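Local coordinates for effector protein hopAB3 (Pseudomonas syringae pv. maculicola, PDB 3TJY) that is recognised by the tomato resistance protein Pto, eliciting Pto- and Prf-dependent host immunity, and promotes bacterial virulence in susceptible plants, at residues 11-14 with 15-18; 21-24 with 25-29; 28-32 with 33-37; 39-42 with 43-46. All coordinates share one frame; numbering follows the deposited sequence.

Contact 1. Residues 11-14 with 15-18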
loop_
_atom_site.group_PDB
_atom_site.type_symbol
_atom_site.label_atom_id
_atom_site.label_comp_id
_atom_site.label_asym_id
_atom_site.label_seq_id
_atom_site.Cartn_x
_atom_site.Cartn_y
_atom_site.Cartn_z
ATOM N N VAL A 11 2.976 -2.276 -5.872
ATOM C CA VAL A 11 1.902 -2.262 -6.852
ATOM C C VAL A 11 1.937 -3.530 -7.706
ATOM O O VAL A 11 0.908 -4.148 -7.927
ATOM C CB VAL A 11 1.952 -0.989 -7.706
ATOM C CG1 VAL A 11 0.952 -1.060 -8.880
ATOM C CG2 VAL A 11 1.680 0.229 -6.817
ATOM N N GLN A 12 3.125 -3.906 -8.183
ATOM C CA GLN A 12 3.294 -5.139 -8.951
ATOM C C GLN A 12 2.763 -6.353 -8.205
ATOM O O GLN A 12 2.075 -7.199 -8.779
ATOM C CB GLN A 12 4.790 -5.374 -9.225
ATOM C CG GLN A 12 5.120 -6.737 -9.821
ATOM C CD GLN A 12 6.630 -6.943 -9.977
ATOM O OE1 GLN A 12 7.418 -6.510 -9.129
ATOM N NE2 GLN A 12 7.034 -7.598 -11.063
ATOM N N GLN A 13 3.162 -6.474 -6.941
ATOM C CA GLN A 13 2.740 -7.609 -6.135
ATOM C C GLN A 13 1.233 -7.596 -5.866
ATOM O O GLN A 13 0.604 -8.662 -5.801
ATOM C CB GLN A 13 3.509 -7.632 -4.830
ATOM C CG GLN A 13 4.975 -8.004 -4.986
ATOM C CD GLN A 13 5.670 -8.010 -3.645
ATOM O OE1 GLN A 13 5.611 -7.040 -2.917
ATOM N NE2 GLN A 13 6.293 -9.130 -3.300
ATOM N N LEU A 14 0.659 -6.408 -5.673
ATOM C CA LEU A 14 -0.803 -6.305 -5.512
ATOM C C LEU A 14 -1.537 -6.794 -6.761
ATOM O O LEU A 14 -2.496 -7.564 -6.666
ATOM C CB LEU A 14 -1.214 -4.860 -5.195
ATOM C CG LEU A 14 -0.871 -4.405 -3.775
ATOM C CD1 LEU A 14 -1.045 -2.896 -3.618
ATOM C CD2 LEU A 14 -1.694 -5.168 -2.741
ATOM N N VAL A 15 -1.080 -6.357 -7.927
ATOM C CA VAL A 15 -1.683 -6.830 -9.174
ATOM C C VAL A 15 -1.566 -8.356 -9.286
ATOM O O VAL A 15 -2.539 -9.044 -9.620
ATOM C CB VAL A 15 -1.064 -6.151 -10.411
ATOM C CG1 VAL A 15 -1.712 -6.699 -11.664
ATOM C CG2 VAL A 15 -1.249 -4.638 -10.351
ATOM N N GLU A 16 -0.379 -8.881 -8.988
ATOM C CA GLU A 16 -0.141 -10.332 -9.017
ATOM C C GLU A 16 -1.155 -11.034 -8.117
ATOM O O GLU A 16 -1.607 -12.138 -8.410
ATOM C CB GLU A 16 1.235 -10.701 -8.452
ATOM C CG GLU A 16 2.485 -10.206 -9.169
ATOM C CD GLU A 16 3.756 -10.515 -8.355
ATOM O OE1 GLU A 16 4.810 -9.898 -8.614
ATOM O OE2 GLU A 16 3.697 -11.373 -7.438
ATOM N N ALA A 17 -1.467 -10.394 -6.993
ATOM C CA ALA A 17 -2.368 -10.961 -5.990
ATOM C C ALA A 17 -3.839 -10.760 -6.337
ATOM O O ALA A 17 -4.713 -11.201 -5.589
ATOM C CB ALA A 17 -2.074 -10.354 -4.626
ATOM N N GLY A 18 -4.115 -10.090 -7.452
ATOM C CA GLY A 18 -5.485 -9.926 -7.926
ATOM C C GLY A 18 -6.228 -8.712 -7.380
ATOM O O GLY A 18 -7.463 -8.610 -7.508
HETATM O O HOH W 1 1.815 -10.976 -4.952
#
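Q12 and E16, one helical turn apart at the end of helix 3-16, touch through both backbone and side chain. The amide N of E16 donates to Q12 O at 3.0 Å, while E16 OE1 comes to 3.4 Å from the methylene carbon CG of Q12. The carboxylate thus rests beside the aliphatic part of the glutamine, its plane turned 74° from that of the amide. The polar end of Q12 looks backward along the helix, where OE1 accepts a hydrogen bond from R9 NH2; between R9 and the E16 carboxylate there is at most a long, weak ion pair. On the other oxygen, E16 OE2 accepts from a water at 3.1 Å, and that water also donates to Q13 O at 2.7 Å. Q13 O therefore serves two donors, since the amide N of A17 reaches it as well, at 3.0 Å with a bent N-H...O angle of 138°. With CG beside its own backbone N (chi1 -71°) and an extended chain, Q13 sends its amide toward helix 41-50, where OE1 accepts from H50 and NE2 donates to Q49; both ends of this buried group are satisfied. V15 N makes the straighter backbone bond to V11 O, and the side chains of both valines pack on L21 of helix 21-32. Beyond A17 the chain leaves the helix at G18, whose N donates to V15 O at 2.9 Å. The positive phi of G18 and the bonds back into the last turn make this C-terminal end of the helix a Schellman motif.

Contact 2. Residues 21-24 with 25-29. With SO4 (sulfate ion), chain B; SO4 (sulfate ion), chain D.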
loop_
_atom_site.group_PDB
_atom_site.type_symbol
_atom_site.label_atom_id
_atom_site.label_comp_id
_atom_site.label_asym_id
_atom_site.label_seq_id
_atom_site.Cartn_x
_atom_site.Cartn_y
_atom_site.Cartn_z
ATOM N N LEU A 21 -6.709 -2.018 -7.956
ATOM C CA LEU A 21 -5.878 -0.875 -7.554
ATOM C C LEU A 21 -6.686 0.375 -7.201
ATOM O O LEU A 21 -6.255 1.164 -6.345
ATOM C CB LEU A 21 -4.814 -0.532 -8.614
ATOM C CG LEU A 21 -3.740 -1.593 -8.869
ATOM C CD1 LEU A 21 -2.726 -1.081 -9.895
ATOM C CD2 LEU A 21 -3.045 -1.977 -7.571
ATOM N N ALA A 22 -7.836 0.564 -7.845
ATOM C CA ALA A 22 -8.718 1.663 -7.468
ATOM C C ALA A 22 -9.142 1.491 -6.013
ATOM O O ALA A 22 -9.159 2.454 -5.242
ATOM C CB ALA A 22 -9.934 1.745 -8.398
ATOM N N ASN A 23 -9.458 0.252 -5.632
ATOM C CA ASN A 23 -9.890 -0.048 -4.275
ATOM C C ASN A 23 -8.739 0.083 -3.279
ATOM O O ASN A 23 -8.905 0.643 -2.193
ATOM C CB ASN A 23 -10.506 -1.455 -4.212
ATOM C CG ASN A 23 -10.714 -1.956 -2.784
ATOM O OD1 ASN A 23 -10.119 -2.956 -2.366
ATOM N ND2 ASN A 23 -11.571 -1.279 -2.039
ATOM N N ILE A 24 -7.574 -0.447 -3.636
ATOM C CA ILE A 24 -6.421 -0.333 -2.759
ATOM C C ILE A 24 -6.083 1.146 -2.553
ATOM O O ILE A 24 -5.774 1.567 -1.444
ATOM C CB ILE A 24 -5.187 -1.066 -3.308
ATOM C CG1 ILE A 24 -5.462 -2.567 -3.424
ATOM C CG2 ILE A 24 -4.001 -0.856 -2.379
ATOM C CD1 ILE A 24 -5.857 -3.247 -2.086
ATOM N N ARG A 25 -6.186 1.939 -3.616
ATOM C CA ARG A 25 -5.912 3.376 -3.505
ATOM C C ARG A 25 -6.793 4.033 -2.440
ATOM O O ARG A 25 -6.314 4.787 -1.596
ATOM C CB ARG A 25 -6.093 4.076 -4.857
ATOM C CG ARG A 25 -5.753 5.559 -4.822
ATOM C CD ARG A 25 -5.944 6.205 -6.186
ATOM N NE ARG A 25 -5.795 7.656 -6.105
ATOM C CZ ARG A 25 -6.223 8.497 -7.033
ATOM N NH1 ARG A 25 -6.837 8.044 -8.120
ATOM N NH2 ARG A 25 -6.066 9.801 -6.858
ATOM N N THR A 26 -8.084 3.730 -2.476
ATOM C CA THR A 26 -9.034 4.286 -1.521
ATOM C C THR A 26 -8.726 3.801 -0.099
ATOM O O THR A 26 -8.684 4.592 0.842
ATOM C CB THR A 26 -10.460 3.911 -1.928
ATOM O OG1 THR A 26 -10.744 4.480 -3.214
ATOM C CG2 THR A 26 -11.497 4.418 -0.915
HETATM N N MSE A 27 -8.534 2.488 0.028
HETATM C CA MSE A 27 -8.204 1.854 1.305
HETATM C C MSE A 27 -6.981 2.505 1.937
HETATM O O MSE A 27 -6.992 2.859 3.118
HETATM C CB MSE A 27 -7.899 0.363 1.101
HETATM C CG MSE A 27 -8.974 -0.413 0.375
HETATM SE SE MSE A 27 -9.635 -1.863 1.477
HETATM C CE MSE A 27 -10.480 -0.721 2.825
ATOM N N PHE A 28 -5.928 2.645 1.136
ATOM C CA PHE A 28 -4.641 3.142 1.608
ATOM C C PHE A 28 -4.764 4.589 2.056
ATOM O O PHE A 28 -4.176 4.975 3.053
ATOM C CB PHE A 28 -3.561 2.993 0.551
ATOM C CG PHE A 28 -2.176 3.273 1.062
ATOM C CD1 PHE A 28 -1.639 2.510 2.079
ATOM C CD2 PHE A 28 -1.418 4.302 0.526
ATOM C CE1 PHE A 28 -0.346 2.747 2.549
ATOM C CE2 PHE A 28 -0.127 4.547 0.981
ATOM C CZ PHE A 28 0.414 3.765 1.998
ATOM N N ARG A 29 -5.535 5.387 1.323
ATOM C CA ARG A 29 -5.814 6.757 1.757
ATOM C C ARG A 29 -6.427 6.756 3.155
ATOM O O ARG A 29 -6.013 7.511 4.032
ATOM C CB ARG A 29 -6.765 7.456 0.780
ATOM C CG ARG A 29 -6.992 8.924 1.093
ATOM C CD ARG A 29 -8.026 9.532 0.145
ATOM N NE ARG A 29 -7.581 9.396 -1.234
ATOM C CZ ARG A 29 -8.231 8.722 -2.176
ATOM N NH1 ARG A 29 -9.393 8.146 -1.914
ATOM N NH2 ARG A 29 -7.723 8.654 -3.395
HETATM S S SO4 B . -4.698 10.654 -3.479
HETATM O O1 SO4 B . -3.331 10.735 -2.997
HETATM O O2 SO4 B . -4.955 9.335 -4.039
HETATM O O3 SO4 B . -5.588 10.883 -2.348
HETATM O O4 SO4 B . -4.895 11.661 -4.512
HETATM S S SO4 D . -8.092 11.029 -9.607
HETATM O O1 SO4 D . -6.979 11.777 -9.022
HETATM O O2 SO4 D . -7.579 9.992 -10.503
HETATM O O3 SO4 D . -8.873 10.410 -8.538
HETATM O O4 SO4 D . -8.957 11.935 -10.360
#
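The backbone of residues 21-29 is regular alpha-helix, with R25, T26, M27 and F28 donating their amides to the carbonyl oxygens of L21, A22, N23 and I24, and M27 N meeting N23 O almost straight (172°). Over this turn the side chain of N23 approaches that of M27, a selenomethionine, but M27 has two conformers and the detail of their meeting is doubtful. The start of the helix is held from D20, whose carboxylate accepts from N23 N. Helix 21-32 packs on helices 3-16, 41-50 and 64-77 of the helical bundle that forms this Pto-binding domain. I24 enters the interior against L14, L39 and F47, whereas R25 leaves on another side. R25 carries its guanidinium out on a fully extended chain, CG anti to the backbone N (chi1 -177°), and there its edge is bordered by two sulfate ions, probably taken from the crystallisation liquor. NE of R25 donates to O2 of the chain B sulfate at 2.8 Å, and NH2 adds longer bonds to O2 and O4 of that ion. The second sulfate, of chain D, receives NH2 on O1 at 3.1 Å, nearly straight at 178°, and NH1 on O2 at 3.2 Å. NH1 also forms a salt bridge with D77 of helix 64-77. One turn on, R29 bends at chi3 and brings its own guanidinium to the chain B ion, donating from NE to O3 at 2.7 Å and from NH2 to O2 at 2.9 Å. O2 of this sulfate takes donors from both R25 (NE and NH2) and R29 (NH2).

Contact 3. Residues 28-32 with 33-37. With SO4 (sulfate ion), chain B.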
loop_
_atom_site.group_PDB
_atom_site.type_symbol
_atom_site.label_atom_id
_atom_site.label_comp_id
_atom_site.label_asym_id
_atom_site.label_seq_id
_atom_site.Cartn_x
_atom_site.Cartn_y
_atom_site.Cartn_z
ATOM N N PHE A 28 -5.928 2.645 1.136
ATOM C CA PHE A 28 -4.641 3.142 1.608
ATOM C C PHE A 28 -4.764 4.589 2.056
ATOM O O PHE A 28 -4.176 4.975 3.053
ATOM C CB PHE A 28 -3.561 2.993 0.551
ATOM C CG PHE A 28 -2.176 3.273 1.062
ATOM C CD1 PHE A 28 -1.639 2.510 2.079
ATOM C CD2 PHE A 28 -1.418 4.302 0.526
ATOM C CE1 PHE A 28 -0.346 2.747 2.549
ATOM C CE2 PHE A 28 -0.127 4.547 0.981
ATOM C CZ PHE A 28 0.414 3.765 1.998
ATOM N N ARG A 29 -5.535 5.387 1.323
ATOM C CA ARG A 29 -5.814 6.757 1.757
ATOM C C ARG A 29 -6.427 6.756 3.155
ATOM O O ARG A 29 -6.013 7.511 4.032
ATOM C CB ARG A 29 -6.765 7.456 0.780
ATOM C CG ARG A 29 -6.992 8.924 1.093
ATOM C CD ARG A 29 -8.026 9.532 0.145
ATOM N NE ARG A 29 -7.581 9.396 -1.234
ATOM C CZ ARG A 29 -8.231 8.722 -2.176
ATOM N NH1 ARG A 29 -9.393 8.146 -1.914
ATOM N NH2 ARG A 29 -7.723 8.654 -3.395
ATOM N N ASN A 30 -7.419 5.896 3.356
ATOM C CA ASN A 30 -8.077 5.764 4.652
ATOM C C ASN A 30 -7.133 5.236 5.733
ATOM O O ASN A 30 -7.219 5.650 6.892
ATOM C CB ASN A 30 -9.290 4.850 4.535
ATOM C CG ASN A 30 -10.377 5.440 3.672
ATOM O OD1 ASN A 30 -10.492 6.662 3.546
ATOM N ND2 ASN A 30 -11.192 4.572 3.075
HETATM N N MSE A 31 -6.244 4.327 5.349
HETATM C CA MSE A 31 -5.243 3.787 6.274
HETATM C C MSE A 31 -4.362 4.909 6.798
HETATM O O MSE A 31 -4.092 4.998 8.001
HETATM C CB MSE A 31 -4.379 2.730 5.582
HETATM C CG MSE A 31 -3.210 2.227 6.423
HETATM SE SE MSE A 31 -3.775 1.039 7.888
HETATM C CE MSE A 31 -2.066 0.910 8.796
ATOM N N LEU A 32 -3.930 5.782 5.900
ATOM C CA LEU A 32 -3.085 6.900 6.298
ATOM C C LEU A 32 -3.822 7.860 7.214
ATOM O O LEU A 32 -3.195 8.581 7.986
ATOM C CB LEU A 32 -2.542 7.645 5.075
ATOM C CG LEU A 32 -1.660 6.829 4.141
ATOM C CD1 LEU A 32 -1.085 7.725 3.070
ATOM C CD2 LEU A 32 -0.543 6.155 4.939
ATOM N N ARG A 33 -5.153 7.855 7.113
ATOM C CA ARG A 33 -6.026 8.656 7.965
ATOM C C ARG A 33 -6.283 7.962 9.296
ATOM O O ARG A 33 -6.878 8.541 10.206
ATOM C CB ARG A 33 -7.365 8.913 7.265
ATOM C CG ARG A 33 -7.282 9.865 6.089
ATOM C CD ARG A 33 -8.547 9.824 5.241
ATOM N NE ARG A 33 -8.555 10.888 4.239
ATOM C CZ ARG A 33 -9.426 10.975 3.238
ATOM N NH1 ARG A 33 -9.349 11.987 2.384
ATOM N NH2 ARG A 33 -10.367 10.054 3.086
ATOM N N GLY A 34 -5.851 6.709 9.396
ATOM C CA GLY A 34 -5.950 5.956 10.633
ATOM C C GLY A 34 -6.967 4.828 10.662
ATOM O O GLY A 34 -7.231 4.263 11.725
ATOM N N GLU A 35 -7.536 4.491 9.508
ATOM C CA GLU A 35 -8.586 3.474 9.453
ATOM C C GLU A 35 -8.048 2.159 8.892
ATOM O O GLU A 35 -7.471 2.133 7.807
ATOM C CB GLU A 35 -9.756 3.971 8.598
ATOM C CG GLU A 35 -10.089 5.445 8.795
ATOM C CD GLU A 35 -11.178 5.937 7.848
ATOM O OE1 GLU A 35 -11.888 5.087 7.262
ATOM O OE2 GLU A 35 -11.323 7.172 7.686
ATOM N N GLU A 36 -8.232 1.067 9.632
ATOM C CA GLU A 36 -7.784 -0.249 9.168
ATOM C C GLU A 36 -8.253 -0.534 7.758
ATOM O O GLU A 36 -9.387 -0.210 7.398
ATOM C CB GLU A 36 -8.353 -1.354 10.049
ATOM C CG GLU A 36 -7.724 -1.493 11.405
ATOM C CD GLU A 36 -8.309 -2.670 12.146
ATOM O OE1 GLU A 36 -9.525 -2.642 12.436
ATOM O OE2 GLU A 36 -7.563 -3.633 12.407
HETATM N N MSE A 37 -7.394 -1.177 6.974
HETATM C CA MSE A 37 -7.796 -1.640 5.655
HETATM C C MSE A 37 -8.473 -3.003 5.746
HETATM O O MSE A 37 -8.125 -3.829 6.589
HETATM C CB MSE A 37 -6.595 -1.712 4.714
HETATM C CG MSE A 37 -5.953 -0.368 4.427
HETATM SE SE MSE A 37 -4.474 -0.576 3.199
HETATM C CE MSE A 37 -3.169 -1.160 4.399
HETATM S S SO4 B . -4.698 10.654 -3.479
HETATM O O1 SO4 B . -3.331 10.735 -2.997
HETATM O O2 SO4 B . -4.955 9.335 -4.039
HETATM O O3 SO4 B . -5.588 10.883 -2.348
HETATM O O4 SO4 B . -4.895 11.661 -4.512
#
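N30 O is the meeting point of the chain as it leaves helix 21-32: E35 N donates to it at 2.9 Å, and R33 N adds a weak bond. G34 N in turn donates to M31 O at 2.8 Å, coming from above the carbonyl plane rather than within it. With a positive phi at G34, these bonds back into the last turn form a Schellman motif, after which residues 35-37 run extended toward helix 41-50. On the solvent side, R33, in the conformer described, one of two, lies alongside R29, both side chains pointing the same way. CD of R29 sits over one face of the R33 guanidinium, 3.6 Å from NH1, so an aliphatic carbon rather than the other charge covers that face; the two planes are 53° apart. The rotation of R33 about its CA-CB bond places CG beside the backbone N (chi1 -71°), and the extended chain then carries NH2 to a weak hydrogen bond with N30 OD1 at 3.4 Å. E35 folds back over the same asparagine, its carboxylate stacked almost parallel to the N30 amide (3° between planes), with OE1 3.8 Å from CB of N30. On the inner side the selenomethionines M31 and M37 cross at about a right angle, CG of M37 packing 3.7 Å from CB of M31. M54 of helix 54-57 touches both, and F47 backs M37. A CA-H...O contact joins M31 CA to E35 O at 3.2 Å where the loop passes back along the helix. Selenium of M37 completes the inner contact, near the plane of the F28 ring at its edge, 4.3 Å from CD1.

Contact 4. Residues 39-42 with 43-46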
loop_
_atom_site.group_PDB
_atom_site.type_symbol
_atom_site.label_atom_id
_atom_site.label_comp_id
_atom_site.label_asym_id
_atom_site.label_seq_id
_atom_site.Cartn_x
_atom_site.Cartn_y
_atom_site.Cartn_z
ATOM N N LEU A 39 -8.553 -6.114 3.829
ATOM C CA LEU A 39 -7.763 -6.733 2.770
ATOM C C LEU A 39 -8.000 -8.220 2.663
ATOM O O LEU A 39 -8.324 -8.874 3.659
ATOM C CB LEU A 39 -6.273 -6.500 3.023
ATOM C CG LEU A 39 -5.808 -5.051 3.110
ATOM C CD1 LEU A 39 -4.332 -5.014 3.528
ATOM C CD2 LEU A 39 -6.042 -4.324 1.781
ATOM N N SER A 40 -7.820 -8.761 1.461
ATOM C CA SER A 40 -7.785 -10.211 1.305
ATOM C C SER A 40 -6.519 -10.719 1.980
ATOM O O SER A 40 -5.589 -9.947 2.218
ATOM C CB SER A 40 -7.782 -10.611 -0.168
ATOM O OG SER A 40 -6.536 -10.302 -0.761
ATOM N N ARG A 41 -6.474 -12.005 2.307
ATOM C CA ARG A 41 -5.250 -12.550 2.894
ATOM C C ARG A 41 -4.043 -12.247 2.014
ATOM O O ARG A 41 -2.984 -11.861 2.513
ATOM C CB ARG A 41 -5.370 -14.057 3.145
ATOM C CG ARG A 41 -4.096 -14.701 3.721
ATOM C CD ARG A 41 -3.831 -14.279 5.181
ATOM N NE ARG A 41 -4.932 -14.643 6.075
ATOM C CZ ARG A 41 -4.952 -15.707 6.879
ATOM N NH1 ARG A 41 -3.920 -16.541 6.933
ATOM N NH2 ARG A 41 -6.013 -15.931 7.638
ATOM N N ALA A 42 -4.207 -12.402 0.701
ATOM C CA ALA A 42 -3.119 -12.152 -0.250
ATOM C C ALA A 42 -2.660 -10.699 -0.268
ATOM O O ALA A 42 -1.453 -10.421 -0.311
ATOM C CB ALA A 42 -3.544 -12.597 -1.674
ATOM N N GLU A 43 -3.615 -9.771 -0.255
ATOM C CA GLU A 43 -3.310 -8.344 -0.177
ATOM C C GLU A 43 -2.648 -7.961 1.144
ATOM O O GLU A 43 -1.700 -7.180 1.151
ATOM C CB GLU A 43 -4.574 -7.511 -0.377
ATOM C CG GLU A 43 -5.192 -7.694 -1.753
ATOM C CD GLU A 43 -6.617 -7.187 -1.839
ATOM O OE1 GLU A 43 -7.227 -6.907 -0.775
ATOM O OE2 GLU A 43 -7.128 -7.081 -2.980
ATOM N N GLN A 44 -3.156 -8.486 2.257
ATOM C CA GLN A 44 -2.491 -8.247 3.548
ATOM C C GLN A 44 -1.038 -8.715 3.503
ATOM O O GLN A 44 -0.134 -8.016 3.969
ATOM C CB GLN A 44 -3.186 -8.991 4.682
ATOM C CG GLN A 44 -2.336 -9.035 5.973
ATOM C CD GLN A 44 -2.964 -9.885 7.066
ATOM O OE1 GLN A 44 -2.679 -11.088 7.193
ATOM N NE2 GLN A 44 -3.820 -9.265 7.876
ATOM N N ASN A 45 -0.805 -9.902 2.962
ATOM C CA ASN A 45 0.565 -10.410 2.926
ATOM C C ASN A 45 1.510 -9.518 2.109
ATOM O O ASN A 45 2.681 -9.356 2.470
ATOM C CB ASN A 45 0.606 -11.873 2.474
ATOM C CG ASN A 45 0.117 -12.825 3.555
ATOM O OD1 ASN A 45 -0.317 -12.396 4.628
ATOM N ND2 ASN A 45 0.180 -14.123 3.275
ATOM N N VAL A 46 1.012 -8.914 1.031
ATOM C CA VAL A 46 1.835 -7.944 0.310
ATOM C C VAL A 46 2.196 -6.764 1.192
ATOM O O VAL A 46 3.356 -6.370 1.267
ATOM C CB VAL A 46 1.135 -7.404 -0.953
ATOM C CG1 VAL A 46 1.967 -6.268 -1.578
ATOM C CG2 VAL A 46 0.921 -8.533 -1.952
#
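L39 lies over the first turn of helix 41-50, its CD1 packed 3.7 Å from CA of Q44 and its CD2 3.8 Å from OE1 of E43. Just beyond it, S40 is the N-cap, and with E43 it forms a capping box, the reciprocal pair of bonds that closes the N-terminal end of a helix. E43 N donates to S40 OG at 3.0 Å; in return S40 N donates to E43 OE1, also at 3.0 Å and nearly straight (171°), though it meets the oxygen from above the carboxylate plane. The serine hydroxyl stands between its own backbone N and carbonyl carbon (chi1 71°), the position that turns OG toward the amide of E43. E43 swings CG to the side of its backbone N, which brings CG to 3.1 Å from S40 OG, and its extended chain returns OE1 to S40 N. The carboxylate lies near helix 21-32, where I24 touches both L39 and E43; one turn further on, V46 packs against I10 and L14 of helix 3-16. R41, on the outside, runs alongside Q44, their flat groups 28° apart, with R41 CD 3.9 Å from Q44 OE1.

In the fold
The four contacts follow one another along the chain, and L14, I24, L39 and V46 bring contacts 1, 2 and 4 together. Contact 1 closes helix 3-16 and packs against contact 2 through L14 CD1 and I24 CG2, 3.8 Å apart; their centres are 13 Å apart. Contact 4, which opens helix 41-50, reaches contact 1 with V46 CG1 4.0 Å from L14 CD2, and reaches contact 2 where I24 CD1 lies 4.0 Å from L39 CD2. I24 thus faces both neighbours. Contacts 2 and 3 share F28, R29 and the chain B sulfate. Contact 3 lies across the chain's centre from contact 1, about 19 Å between centres, and leads directly in sequence toward contact 4.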